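PDB 4IQD: carboxyvinyl-carboxyphosphonate phosphorylmutase, which belongs to the phosphoenolpyruvate phosphomutase family of TIM-barrel enzymes and appears here as a two-chain assembly with pyruvic acid bound. Local coordinates for residues A18-A23 against A87-V92; L31-A36 against F50-L55; V163-A168 against F193-Q198; E202-N207 against F232-F237; A216-F221 against Q238-P243. All blocks are in the same frame, centred on the assembly; numbering follows the deposited sequence. Where two conformers were deposited one is given.

In the fold
From the N terminus, contact 1 closes the first long loop, bringing helix 14-26 onto the loop between helix 74-88 and strand 92-95. Contact 2 nests inside that loop and joins strands 31-34 and 53-55; the two contacts meet where Pro91 pairs with Leu53. Contact 3 follows in series and pairs strands 161-166 and 191-194 around helix 174-187. Contacts 4 and 5 cross, their segments alternating: contact 4 ties helix 200-209 to the end of helix 229-234, while contact 5 pairs strands 215-217 and 239-242. Contact 5 also packs on contact 3 through Asn217 and Phe193, and strand 239-242 pairs with strand 31-34 of contact 2, linking late and early barrel strands.

Contact 1: A18-A23 against A87-V92; sequences ANRFRA and ATDLPV
Arg20 and Phe21 both hold CG anti to the backbone N (chi1 -175° in each), which sets both CG atoms on the side of Pro91, where the CB atoms already point. The proline meets both with different atoms. Its CG lies 3.6 Å from Arg20 CD, the two side chains crossing at about a right angle, while its CB sits 3.7 Å from Phe21 CD1, at the edge of the phenyl ring. Further out, Arg20 NH1 donates to Asp89 O at 2.9 Å; the bond is bent (130° at the hydrogen) and the oxygen is tilted 33° from the guanidinium plane. Arg20 NH2 and Asp89 OD2 form a long salt bridge of 3.6 Å, and Asp89 OD1 accepts from Ser12 N. Asp89, the first residue beyond helix 74-88, has positive phi; Thr88 OG1 accepts from Leu90 N, an ST turn. Phe21 also stacks edge-to-face with Tyr161 and touches Ala119, a position consistent with the N-terminal helix that caps the bottom of many TIM barrels.

Contact 2: L31-A36 against F50-L55; sequences LQIPGA and FLALYL
Pro34 lies over one face of the Phe50 ring: its CG is 3.6 Å from the ring centroid, displaced toward the rim on the CG-CD1 side, a CH-pi contact. CB of Phe50 points toward strand 31-34, and chi1 -62° sets CG anti to the carbonyl carbon, beside the backbone N. Gln32 approaches the same ring at its edge, with OE1 near the ring plane and 3.8 Å from Phe50 CE1, while its NE2 is hydrogen-bonded to Tyr242 OH. Lys262 of the second subunit adds a cation-pi contact to Phe50.

These segments carry two successive strands of the TIM barrel, linked through helix 39-48. They splay by 42° and share a single bridge, Gly35 with Tyr54, flanked by Tyr54 N to Pro34 O (2.7 Å) and Ala36 N to Tyr54 O (2.8 Å). Before the bridge the backbones part, and one water joins Gln32 O to Leu51 N.

Ala52 CB points at strand 31-34 and touches Leu31 CD2 and, at 4.0 Å, Ile33 CG1. The other branch of Ile33, CG2, reaches Tyr54 CB at 3.7 Å. Ala52 O is buried without a polar partner, with Pro34 CD 3.1 Å away. Tyr54 CB points toward strand 31-34, with Gly35 CA at the ring edge; its OH is hydrogen-bonded to Gln122 OE1, and its side chain touches the bound pyruvic acid.

Contact 3: V163-A168 against F193-Q198; sequences VARTDA and FPEALQ
Arg165 and Phe193, paired across two parallel strands, lie side by side and point the same way. Chi1 of Arg165 (179°) sets CG anti to the backbone N; beyond it the chain is extended as far as NE, beside the phenyl ring. CB starts 3.9 Å from Phe193 CD2. CG stands over one face of the ring, 4.0 Å from its centroid and offset toward the rim, a CH-pi contact. CD continues past Phe193 CE2 and CD2. NE donates to Asp167 OD2, two residues on in its own segment, at 3.1 Å, on the syn side of the carboxylate. NH1 is 3.4 Å from Phe193 CE2, and Phe193 CZ lies over one face of the guanidinium, toward its rim, the two planes 42° apart; NH1 also makes a weak hydrogen bond to the bound pyruvic acid. Arg165 NH2 is 3.1 Å from Glu195 OE1, which lies well out of the guanidinium plane, so this salt bridge rests on charge with no N-H aimed at the oxygen. Asp167 and Glu195 thus form a salt-bridge network with Arg165 beside the pyruvic acid.

The backbones are held by Phe193 N to Ala164 O, Thr166 N to Phe193 O and Glu195 N to Thr166 O. Strands 161-166 and 191-194 are joined by helix 174-187 in a beta-alpha-beta unit, with strand 120-124 hydrogen-bonded to the far edge of 161-166, strand 215-217 touching Phe193, and helix 200-209 packed on Pro194.

Contact 4: E202-N207 against F232-F237; sequences EFRLFN and FANMGF
A Schellman motif ends helix 229-234 and brings Met235, Gly236 and Phe237 against Phe203, Arg204 and Asn207 of helix 200-209, two outer helices of the barrel. Gly236 takes the positive phi (113°) of the motif, and Phe237 N returns to Phe232 O at 3.0 Å. Phe203 and Phe237 form an edge-to-face pair: the edge of Phe237 is turned to the face of Phe203, with centroids 5.5 Å apart and planes at 78°. Phe237 CE2 is the leading atom, 3.8 Å from Phe203 CG. The position of CE of the selenomethionine Met235, beside the Phe203 ring, is doubtful.

Arg204 keeps an extended chain from CG to NE, and one face of its guanidinium is covered by Met235 CA, 4.0 Å above the centre. Its NH1 is 3.0 Å from Asn234 O, and NH2 forms a salt bridge with Glu200. Asn207 CG is anti to the backbone N (chi1 -176°), and ND2 stands 3.3 Å from Gly236 CA. Further along, Phe237 packs on Leu214 and Ala216.

The contact therefore combines a buried aromatic pair with polar groups at a partly exposed margin. Met235 O is buried without a polar partner, while the charge of Arg204 is met by Glu200 and lies near Asn234 O, a helix-end carbonyl that would probably be favourable to it.

Contact 5: A216-F221 against Q238-P243; sequences ANMTEF and QMVIYP
Ala216 and Val240 pair in parallel, as do Asn217 and Ile241, within the beta-alpha-beta unit in which helix 229-234 connects strands 215-217 and 239-242 of the TIM barrel. Three backbone hydrogen bonds hold the strands: Ala216 N to Met239 O (3.0 Å), Ile241 N to Ala216 O (2.9 Å, 167° at the hydrogen) and Met218 N to Ile241 O (2.8 Å). Past the last of these, the selenomethionine Met218 centres an inverse gamma turn.

Apolar contacts begin on the face of Ala216 and Val240, whose CB atoms are 4.1 Å apart and where Phe232 of helix 229-234 packs on Ala216. Beyond the end of strand 215-217, Met218 CB meets Val240 CG2 at 3.9 Å and Tyr242 CD1 at 3.7 Å.

Polar and pocket groups gather on the strand ends. Thr219 and Pro243 touch the bound pyruvic acid, with Thr219 CB beside Pro243 CD, and Thr219 OG1 is hydrogen-bonded to Arg248. Gln267 of the second subunit hydrogen-bonds Glu220 OE2. On the face of Asn217 and Ile241, the amide oxygen Asn217 OD1 is buried with no polar partner, and its nearest atoms across the two segments are carbons: Ile241 CD1 at 3.6 Å and Pro243 CG at 3.2 Å.

Contact 1: A18-A23 against A87-V92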
# COMPACT_ATOMS: atom_id res chain seq x y z
N ALA A 18 -11.31 19.37 9.43
CA ALA A 18 -11.33 19.20 10.87
C ALA A 18 -12.72 19.48 11.42
O ALA A 18 -13.23 18.74 12.27
CB ALA A 18 -10.31 20.11 11.53
N ASN A 19 -13.34 20.56 10.94
CA ASN A 19 -14.66 20.93 11.40
C ASN A 19 -15.71 19.92 10.97
O ASN A 19 -16.65 19.63 11.71
CB ASN A 19 -15.03 22.33 10.91
CG ASN A 19 -14.10 23.40 11.43
OD1 ASN A 19 -13.63 23.32 12.57
ND2 ASN A 19 -13.83 24.40 10.61
N ARG A 20 -15.54 19.37 9.77
CA ARG A 20 -16.45 18.35 9.27
C ARG A 20 -16.34 17.13 10.16
O ARG A 20 -17.34 16.52 10.52
CB ARG A 20 -16.10 17.97 7.83
CG ARG A 20 -17.08 16.99 7.20
CD ARG A 20 -16.52 16.32 5.95
NE ARG A 20 -16.29 17.25 4.84
CZ ARG A 20 -15.81 16.89 3.65
NH1 ARG A 20 -15.50 15.62 3.41
NH2 ARG A 20 -15.64 17.80 2.70
N PHE A 21 -15.11 16.78 10.51
CA PHE A 21 -14.83 15.68 11.41
C PHE A 21 -15.50 15.89 12.76
O PHE A 21 -16.16 14.99 13.28
CB PHE A 21 -13.32 15.53 11.61
CG PHE A 21 -12.93 14.34 12.43
CD1 PHE A 21 -12.77 13.10 11.84
CD2 PHE A 21 -12.71 14.46 13.80
CE1 PHE A 21 -12.40 12.00 12.60
CE2 PHE A 21 -12.35 13.37 14.56
CZ PHE A 21 -12.20 12.14 13.96
N ARG A 22 -15.32 17.09 13.31
CA ARG A 22 -15.94 17.44 14.58
C ARG A 22 -17.45 17.27 14.50
O ARG A 22 -18.07 16.69 15.40
CB ARG A 22 -15.61 18.88 14.97
CG ARG A 22 -16.36 19.36 16.21
CD ARG A 22 -16.04 20.80 16.54
NE ARG A 22 -14.62 21.02 16.78
CZ ARG A 22 -14.01 20.76 17.94
NH1 ARG A 22 -14.70 20.26 18.95
NH2 ARG A 22 -12.72 21.00 18.07
N ALA A 23 -18.03 17.79 13.43
CA ALA A 23 -19.46 17.63 13.18
C ALA A 23 -19.84 16.16 13.27
O ALA A 23 -20.76 15.80 14.00
CB ALA A 23 -19.82 18.18 11.81
N ALA A 87 -6.91 11.45 -2.10
CA ALA A 87 -7.69 10.48 -2.86
C ALA A 87 -9.19 10.57 -2.61
O ALA A 87 -9.98 10.25 -3.50
CB ALA A 87 -7.19 9.07 -2.56
N THR A 88 -9.58 11.01 -1.42
CA THR A 88 -10.96 10.88 -0.99
C THR A 88 -11.63 12.19 -0.62
O THR A 88 -12.84 12.34 -0.77
CB THR A 88 -11.06 9.95 0.23
OG1 THR A 88 -10.32 10.52 1.31
CG2 THR A 88 -10.49 8.58 -0.11
N ASP A 89 -10.83 13.14 -0.13
CA ASP A 89 -11.34 14.39 0.44
C ASP A 89 -12.20 14.12 1.68
O ASP A 89 -13.19 14.81 1.94
CB ASP A 89 -12.11 15.22 -0.60
CG ASP A 89 -12.32 16.66 -0.17
OD1 ASP A 89 -11.32 17.34 0.13
OD2 ASP A 89 -13.49 17.10 -0.12
N LEU A 90 -11.81 13.10 2.44
CA LEU A 90 -12.48 12.77 3.70
C LEU A 90 -11.62 13.14 4.90
O LEU A 90 -10.40 13.14 4.81
CB LEU A 90 -12.78 11.27 3.77
CG LEU A 90 -13.98 10.77 2.98
CD1 LEU A 90 -14.16 9.28 3.22
CD2 LEU A 90 -15.23 11.53 3.37
N PRO A 91 -12.27 13.46 6.03
CA PRO A 91 -11.54 13.70 7.28
C PRO A 91 -10.80 12.45 7.68
O PRO A 91 -11.39 11.37 7.71
CB PRO A 91 -12.66 13.99 8.29
CG PRO A 91 -13.83 14.40 7.47
CD PRO A 91 -13.73 13.61 6.21
N VAL A 92 -9.52 12.58 7.99
CA VAL A 92 -8.71 11.44 8.37
C VAL A 92 -8.08 11.65 9.74
O VAL A 92 -7.41 12.65 9.96
CB VAL A 92 -7.61 11.15 7.34
CG1 VAL A 92 -6.68 10.07 7.84
CG2 VAL A 92 -8.24 10.75 6.01

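Contact 2: L31-A36 against F50-L55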
# COMPACT_ATOMS: atom_id res chain seq x y z
N LEU A 31 -20.20 7.47 14.72
CA LEU A 31 -19.36 7.59 13.54
C LEU A 31 -18.45 6.38 13.40
O LEU A 31 -17.64 6.10 14.29
CB LEU A 31 -18.52 8.86 13.61
CG LEU A 31 -17.50 9.05 12.49
CD1 LEU A 31 -18.20 9.27 11.15
CD2 LEU A 31 -16.56 10.20 12.80
N GLN A 32 -18.58 5.65 12.30
CA GLN A 32 -17.67 4.55 12.03
C GLN A 32 -16.47 5.06 11.23
O GLN A 32 -16.64 5.71 10.20
CB GLN A 32 -18.37 3.43 11.28
CG GLN A 32 -19.46 2.72 12.07
CD GLN A 32 -20.05 1.55 11.31
OE1 GLN A 32 -20.68 1.72 10.27
NE2 GLN A 32 -19.83 0.34 11.83
N ILE A 33 -15.28 4.78 11.73
CA ILE A 33 -14.05 5.26 11.11
C ILE A 33 -13.13 4.10 10.76
O ILE A 33 -12.42 3.58 11.61
CB ILE A 33 -13.29 6.22 12.04
CG1 ILE A 33 -14.22 7.34 12.53
CG2 ILE A 33 -12.09 6.81 11.33
CD1 ILE A 33 -13.52 8.36 13.38
N PRO A 34 -13.16 3.67 9.49
CA PRO A 34 -12.36 2.55 9.01
C PRO A 34 -10.89 2.92 8.86
O PRO A 34 -10.58 4.03 8.44
CB PRO A 34 -12.94 2.26 7.62
CG PRO A 34 -14.18 3.05 7.53
CD PRO A 34 -14.04 4.21 8.43
N GLY A 35 -10.01 1.98 9.18
CA GLY A 35 -8.61 2.15 8.88
C GLY A 35 -8.36 1.94 7.39
O GLY A 35 -8.87 1.00 6.79
N ALA A 36 -7.59 2.85 6.79
CA ALA A 36 -7.17 2.69 5.41
C ALA A 36 -5.66 2.84 5.34
O ALA A 36 -5.14 3.94 5.49
CB ALA A 36 -7.85 3.72 4.52
N PHE A 50 -18.40 5.35 4.07
CA PHE A 50 -17.84 5.84 5.32
C PHE A 50 -17.42 7.30 5.17
O PHE A 50 -16.99 7.71 4.10
CB PHE A 50 -16.69 4.95 5.77
CG PHE A 50 -17.11 3.54 6.05
CD1 PHE A 50 -17.71 3.20 7.26
CD2 PHE A 50 -16.90 2.54 5.12
CE1 PHE A 50 -18.10 1.90 7.51
CE2 PHE A 50 -17.29 1.24 5.37
CZ PHE A 50 -17.88 0.92 6.57
N LEU A 51 -17.54 8.06 6.25
CA LEU A 51 -17.42 9.52 6.19
C LEU A 51 -16.16 10.05 6.85
O LEU A 51 -15.94 11.26 6.94
CB LEU A 51 -18.64 10.17 6.83
CG LEU A 51 -19.99 9.70 6.29
CD1 LEU A 51 -21.12 10.40 7.02
CD2 LEU A 51 -20.08 9.94 4.79
N ALA A 52 -15.32 9.13 7.32
CA ALA A 52 -14.07 9.48 7.95
C ALA A 52 -13.17 8.27 7.84
O ALA A 52 -13.65 7.15 7.71
CB ALA A 52 -14.29 9.87 9.40
N LEU A 53 -11.86 8.49 7.88
CA LEU A 53 -10.91 7.40 7.70
C LEU A 53 -9.88 7.42 8.80
O LEU A 53 -9.65 8.45 9.43
CB LEU A 53 -10.22 7.50 6.35
CG LEU A 53 -11.08 7.31 5.10
CD1 LEU A 53 -10.22 7.49 3.87
CD2 LEU A 53 -11.75 5.95 5.11
N TYR A 54 -9.24 6.28 9.03
CA TYR A 54 -8.25 6.15 10.08
C TYR A 54 -6.93 5.63 9.52
O TYR A 54 -6.91 4.68 8.74
CB TYR A 54 -8.76 5.20 11.16
CG TYR A 54 -7.89 5.09 12.39
CD1 TYR A 54 -7.78 6.15 13.29
CD2 TYR A 54 -7.19 3.92 12.67
CE1 TYR A 54 -6.99 6.04 14.42
CE2 TYR A 54 -6.41 3.81 13.80
CZ TYR A 54 -6.30 4.88 14.67
OH TYR A 54 -5.52 4.77 15.80
N LEU A 55 -5.84 6.27 9.91
CA LEU A 55 -4.52 5.76 9.57
C LEU A 55 -3.84 5.26 10.84
O LEU A 55 -3.42 6.05 11.68
CB LEU A 55 -3.68 6.85 8.91
CG LEU A 55 -2.31 6.38 8.41
CD1 LEU A 55 -2.47 5.28 7.37
CD2 LEU A 55 -1.52 7.55 7.85
O HOH W 1 -18.54 6.80 8.52

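Contact 3: V163-A168 against F193-Q198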
# COMPACT_ATOMS: atom_id res chain seq x y z
N VAL A 163 -7.51 13.74 19.44
CA VAL A 163 -7.96 12.59 20.20
C VAL A 163 -6.80 12.10 21.06
O VAL A 163 -5.70 11.87 20.56
CB VAL A 163 -8.44 11.45 19.28
CG1 VAL A 163 -8.75 10.21 20.10
CG2 VAL A 163 -9.66 11.90 18.49
N ALA A 164 -7.04 11.97 22.37
CA ALA A 164 -5.99 11.52 23.28
C ALA A 164 -6.21 10.08 23.74
O ALA A 164 -7.27 9.74 24.27
CB ALA A 164 -5.90 12.45 24.48
N ARG A 165 -5.21 9.24 23.53
CA ARG A 165 -5.29 7.84 23.95
C ARG A 165 -4.60 7.63 25.28
O ARG A 165 -3.52 8.16 25.52
CB ARG A 165 -4.66 6.93 22.91
CG ARG A 165 -4.70 5.46 23.29
CD ARG A 165 -3.68 4.66 22.52
NE ARG A 165 -3.75 3.24 22.85
CZ ARG A 165 -3.90 2.27 21.95
NH1 ARG A 165 -3.98 2.57 20.67
NH2 ARG A 165 -3.95 1.01 22.34
N THR A 166 -5.23 6.86 26.16
CA THR A 166 -4.59 6.50 27.42
C THR A 166 -4.65 4.99 27.66
O THR A 166 -5.69 4.36 27.47
CB THR A 166 -5.19 7.29 28.62
OG1 THR A 166 -4.56 6.86 29.83
CG2 THR A 166 -6.69 7.07 28.72
N ASP A 167 -3.52 4.41 28.04
CA ASP A 167 -3.45 2.99 28.34
C ASP A 167 -3.44 2.75 29.85
O ASP A 167 -2.98 1.71 30.31
CB ASP A 167 -2.22 2.35 27.71
CG ASP A 167 -2.37 2.14 26.21
OD1 ASP A 167 -2.71 1.02 25.81
OD2 ASP A 167 -2.15 3.10 25.45
N ALA A 168 -3.95 3.73 30.59
CA ALA A 168 -3.85 3.73 32.06
C ALA A 168 -4.78 2.75 32.77
O ALA A 168 -4.52 2.40 33.92
CB ALA A 168 -4.06 5.14 32.60
N PHE A 193 -9.70 8.30 23.79
CA PHE A 193 -9.59 6.90 23.41
C PHE A 193 -9.11 6.16 24.66
O PHE A 193 -7.92 6.14 24.95
CB PHE A 193 -8.58 6.80 22.26
CG PHE A 193 -8.25 5.39 21.79
CD1 PHE A 193 -8.75 4.26 22.42
CD2 PHE A 193 -7.42 5.21 20.70
CE1 PHE A 193 -8.42 3.00 21.98
CE2 PHE A 193 -7.09 3.95 20.25
CZ PHE A 193 -7.58 2.85 20.89
N PRO A 194 -10.05 5.54 25.40
CA PRO A 194 -9.72 4.78 26.61
C PRO A 194 -9.43 3.32 26.28
O PRO A 194 -10.36 2.51 26.20
CB PRO A 194 -11.00 4.88 27.45
CG PRO A 194 -12.07 5.44 26.52
CD PRO A 194 -11.49 5.52 25.14
N GLU A 195 -8.16 2.99 26.09
CA GLU A 195 -7.79 1.63 25.70
C GLU A 195 -8.16 0.58 26.75
O GLU A 195 -7.84 0.71 27.93
CB GLU A 195 -6.29 1.55 25.38
CG GLU A 195 -5.75 0.12 25.30
CD GLU A 195 -6.21 -0.64 24.06
OE1 GLU A 195 -6.81 -0.01 23.16
OE2 GLU A 195 -5.96 -1.86 23.99
N ALA A 196 -8.85 -0.45 26.28
CA ALA A 196 -9.15 -1.62 27.08
C ALA A 196 -9.86 -1.32 28.39
O ALA A 196 -9.38 -1.69 29.46
CB ALA A 196 -7.88 -2.42 27.35
N LEU A 197 -11.00 -0.63 28.32
CA LEU A 197 -11.92 -0.63 29.44
C LEU A 197 -12.55 -2.01 29.43
O LEU A 197 -12.66 -2.63 28.38
CB LEU A 197 -12.97 0.46 29.31
CG LEU A 197 -12.49 1.91 29.35
CD1 LEU A 197 -13.67 2.83 29.16
CD2 LEU A 197 -11.77 2.21 30.65
N GLN A 198 -12.97 -2.50 30.59
CA GLN A 198 -13.18 -3.94 30.74
C GLN A 198 -14.63 -4.44 30.79
O GLN A 198 -14.85 -5.64 30.94
CB GLN A 198 -12.38 -4.46 31.93
CG GLN A 198 -10.88 -4.28 31.76
CD GLN A 198 -10.10 -4.65 32.99
OE1 GLN A 198 -10.61 -5.31 33.89
NE2 GLN A 198 -8.84 -4.22 33.04
O HOH W 2 -7.18 3.15 29.40
O HOH W 3 -5.15 0.23 29.27

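Contact 4: E202-N207 against F232-F237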
# COMPACT_ATOMS: atom_id res chain seq x y z
N GLU A 202 -18.00 -0.18 32.87
CA GLU A 202 -16.82 0.68 32.83
C GLU A 202 -16.94 1.70 31.71
O GLU A 202 -16.53 2.85 31.85
CB GLU A 202 -15.54 -0.13 32.69
CG GLU A 202 -15.18 -0.90 33.96
CD GLU A 202 -13.74 -1.36 33.99
OE1 GLU A 202 -12.97 -1.02 33.06
OE2 GLU A 202 -13.36 -2.06 34.95
N PHE A 203 -17.53 1.28 30.59
CA PHE A 203 -17.75 2.17 29.46
C PHE A 203 -18.66 3.31 29.90
O PHE A 203 -18.30 4.48 29.80
CB PHE A 203 -18.37 1.43 28.27
CG PHE A 203 -17.50 0.32 27.71
CD1 PHE A 203 -16.18 0.18 28.07
CD2 PHE A 203 -18.02 -0.57 26.79
CE1 PHE A 203 -15.42 -0.83 27.54
CE2 PHE A 203 -17.26 -1.58 26.27
CZ PHE A 203 -15.95 -1.71 26.64
N ARG A 204 -19.85 2.95 30.38
CA ARG A 204 -20.84 3.92 30.82
C ARG A 204 -20.32 4.82 31.95
O ARG A 204 -20.60 6.02 31.97
CB ARG A 204 -22.12 3.21 31.26
CG ARG A 204 -22.73 2.29 30.21
CD ARG A 204 -24.07 1.72 30.70
NE ARG A 204 -24.76 0.93 29.68
CZ ARG A 204 -25.61 1.43 28.78
NH1 ARG A 204 -25.86 2.73 28.76
NH2 ARG A 204 -26.19 0.63 27.90
N LEU A 205 -19.56 4.23 32.87
CA LEU A 205 -19.01 5.00 33.99
C LEU A 205 -17.95 5.99 33.52
O LEU A 205 -17.91 7.13 33.98
CB LEU A 205 -18.39 4.07 35.03
CG LEU A 205 -17.66 4.79 36.17
CD1 LEU A 205 -18.62 5.69 36.94
CD2 LEU A 205 -17.00 3.80 37.10
N PHE A 206 -17.09 5.54 32.62
CA PHE A 206 -16.03 6.39 32.10
C PHE A 206 -16.65 7.57 31.37
O PHE A 206 -16.25 8.71 31.57
CB PHE A 206 -15.11 5.59 31.18
CG PHE A 206 -13.82 6.28 30.85
CD1 PHE A 206 -12.68 6.07 31.62
CD2 PHE A 206 -13.73 7.14 29.76
CE1 PHE A 206 -11.49 6.71 31.32
CE2 PHE A 206 -12.54 7.78 29.46
CZ PHE A 206 -11.42 7.56 30.24
N ASN A 207 -17.64 7.27 30.53
CA ASN A 207 -18.39 8.29 29.81
C ASN A 207 -19.03 9.29 30.77
O ASN A 207 -19.09 10.49 30.48
CB ASN A 207 -19.47 7.62 28.96
CG ASN A 207 -20.23 8.61 28.10
OD1 ASN A 207 -19.71 9.65 27.70
ND2 ASN A 207 -21.49 8.28 27.80
N PHE A 232 -22.00 0.07 20.81
CA PHE A 232 -21.11 1.10 21.34
C PHE A 232 -21.80 2.43 21.58
O PHE A 232 -21.50 3.14 22.54
CB PHE A 232 -19.93 1.34 20.41
CG PHE A 232 -18.93 0.23 20.40
CD1 PHE A 232 -18.74 -0.53 19.27
CD2 PHE A 232 -18.17 -0.04 21.53
CE1 PHE A 232 -17.82 -1.54 19.26
CE2 PHE A 232 -17.24 -1.05 21.52
CZ PHE A 232 -17.07 -1.81 20.38
N ALA A 233 -22.73 2.77 20.68
CA ALA A 233 -23.40 4.06 20.72
C ALA A 233 -24.23 4.26 21.99
O ALA A 233 -24.11 5.29 22.65
CB ALA A 233 -24.26 4.25 19.49
N ASN A 234 -25.07 3.29 22.33
CA ASN A 234 -25.89 3.45 23.53
C ASN A 234 -25.09 3.17 24.79
O ASN A 234 -25.56 3.39 25.90
CB ASN A 234 -27.15 2.59 23.45
CG ASN A 234 -26.86 1.12 23.21
OD1 ASN A 234 -26.04 0.51 23.91
ND2 ASN A 234 -27.52 0.55 22.21
N MSE A 235 -23.87 2.69 24.60
CA MSE A 235 -23.01 2.37 25.72
C MSE A 235 -22.08 3.54 26.05
O MSE A 235 -21.29 3.47 26.99
CB MSE A 235 -22.21 1.11 25.42
CG MSE A 235 -23.06 -0.14 25.27
SE MSE A 235 -21.95 -1.68 25.61
CE MSE A 235 -21.15 -0.81 27.11
N GLY A 236 -22.19 4.61 25.28
CA GLY A 236 -21.52 5.86 25.60
C GLY A 236 -20.41 6.28 24.66
O GLY A 236 -19.56 7.09 25.04
N PHE A 237 -20.40 5.74 23.45
CA PHE A 237 -19.38 6.09 22.46
C PHE A 237 -19.97 6.86 21.29
O PHE A 237 -21.12 6.65 20.91
CB PHE A 237 -18.64 4.85 21.98
CG PHE A 237 -17.71 4.27 22.99
CD1 PHE A 237 -16.43 4.79 23.15
CD2 PHE A 237 -18.10 3.22 23.80
CE1 PHE A 237 -15.57 4.28 24.09
CE2 PHE A 237 -17.24 2.70 24.74
CZ PHE A 237 -15.97 3.23 24.89

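Contact 5: A216-F221 against Q238-P243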
# COMPACT_ATOMS: atom_id res chain seq x y z
N ALA A 216 -14.12 4.22 20.46
CA ALA A 216 -14.03 2.80 20.71
C ALA A 216 -13.09 2.17 19.69
O ALA A 216 -13.17 2.49 18.50
CB ALA A 216 -15.40 2.15 20.64
N ASN A 217 -12.21 1.29 20.15
CA ASN A 217 -11.24 0.64 19.28
C ASN A 217 -11.68 -0.76 18.88
O ASN A 217 -11.47 -1.72 19.62
CB ASN A 217 -9.89 0.55 19.99
CG ASN A 217 -8.82 -0.12 19.15
OD1 ASN A 217 -8.90 -0.14 17.92
ND2 ASN A 217 -7.81 -0.66 19.81
N MSE A 218 -12.29 -0.89 17.70
CA MSE A 218 -12.69 -2.21 17.24
C MSE A 218 -11.67 -2.97 16.40
O MSE A 218 -11.91 -3.27 15.24
CB MSE A 218 -14.05 -2.21 16.57
CG MSE A 218 -15.16 -2.49 17.55
SE MSE A 218 -15.38 -4.36 18.09
CE MSE A 218 -13.74 -4.75 19.04
N THR A 219 -10.54 -3.28 17.02
CA THR A 219 -9.52 -4.07 16.37
C THR A 219 -9.77 -5.55 16.68
O THR A 219 -10.22 -5.90 17.77
CB THR A 219 -8.11 -3.63 16.79
OG1 THR A 219 -7.13 -4.35 16.05
CG2 THR A 219 -7.90 -3.84 18.28
N GLU A 220 -9.50 -6.41 15.71
CA GLU A 220 -9.83 -7.83 15.83
C GLU A 220 -8.82 -8.56 16.71
O GLU A 220 -7.66 -8.17 16.78
CB GLU A 220 -9.90 -8.48 14.45
CG GLU A 220 -10.87 -7.82 13.48
CD GLU A 220 -10.31 -6.55 12.86
OE1 GLU A 220 -9.08 -6.36 12.90
OE2 GLU A 220 -11.11 -5.73 12.35
N PHE A 221 -9.29 -9.62 17.37
CA PHE A 221 -8.44 -10.45 18.23
C PHE A 221 -7.78 -9.66 19.35
O PHE A 221 -6.64 -9.93 19.71
CB PHE A 221 -7.37 -11.17 17.40
CG PHE A 221 -7.86 -11.65 16.07
CD1 PHE A 221 -8.79 -12.68 15.99
CD2 PHE A 221 -7.39 -11.08 14.90
CE1 PHE A 221 -9.24 -13.12 14.77
CE2 PHE A 221 -7.83 -11.53 13.67
CZ PHE A 221 -8.76 -12.55 13.61
N GLN A 238 -19.17 7.75 20.71
CA GLN A 238 -19.64 8.59 19.62
C GLN A 238 -18.84 8.39 18.34
O GLN A 238 -19.12 9.01 17.32
CB GLN A 238 -19.63 10.06 20.06
CG GLN A 238 -20.38 10.27 21.36
CD GLN A 238 -20.29 11.69 21.87
OE1 GLN A 238 -20.42 12.65 21.10
NE2 GLN A 238 -20.08 11.84 23.17
N MSE A 239 -17.84 7.51 18.41
CA MSE A 239 -17.08 7.13 17.22
C MSE A 239 -16.39 5.81 17.48
O MSE A 239 -16.08 5.48 18.63
CB MSE A 239 -16.07 8.22 16.85
CG MSE A 239 -14.75 8.12 17.59
SE MSE A 239 -13.67 9.74 17.42
CE MSE A 239 -14.58 10.82 18.77
N VAL A 240 -16.15 5.05 16.42
CA VAL A 240 -15.51 3.75 16.55
C VAL A 240 -14.60 3.47 15.37
O VAL A 240 -14.96 3.70 14.22
CB VAL A 240 -16.55 2.62 16.70
CG1 VAL A 240 -17.65 2.76 15.67
CG2 VAL A 240 -15.89 1.25 16.61
N ILE A 241 -13.40 2.99 15.67
CA ILE A 241 -12.41 2.71 14.63
C ILE A 241 -12.25 1.21 14.36
O ILE A 241 -12.40 0.38 15.25
CB ILE A 241 -11.04 3.30 14.99
CG1 ILE A 241 -10.54 2.72 16.31
CG2 ILE A 241 -11.12 4.82 15.08
CD1 ILE A 241 -9.17 3.21 16.71
N TYR A 242 -11.96 0.90 13.10
CA TYR A 242 -11.64 -0.45 12.67
C TYR A 242 -10.27 -0.37 12.00
O TYR A 242 -10.17 -0.38 10.77
CB TYR A 242 -12.71 -0.97 11.70
CG TYR A 242 -14.12 -0.85 12.25
CD1 TYR A 242 -14.74 -1.91 12.90
CD2 TYR A 242 -14.84 0.34 12.11
CE1 TYR A 242 -16.02 -1.80 13.40
CE2 TYR A 242 -16.12 0.46 12.61
CZ TYR A 242 -16.71 -0.61 13.25
OH TYR A 242 -17.99 -0.50 13.75
N PRO A 243 -9.21 -0.27 12.81
CA PRO A 243 -7.89 0.23 12.43
C PRO A 243 -7.11 -0.62 11.44
O PRO A 243 -6.48 -0.07 10.53
CB PRO A 243 -7.13 0.26 13.77
CG PRO A 243 -8.16 0.16 14.82
CD PRO A 243 -9.25 -0.65 14.23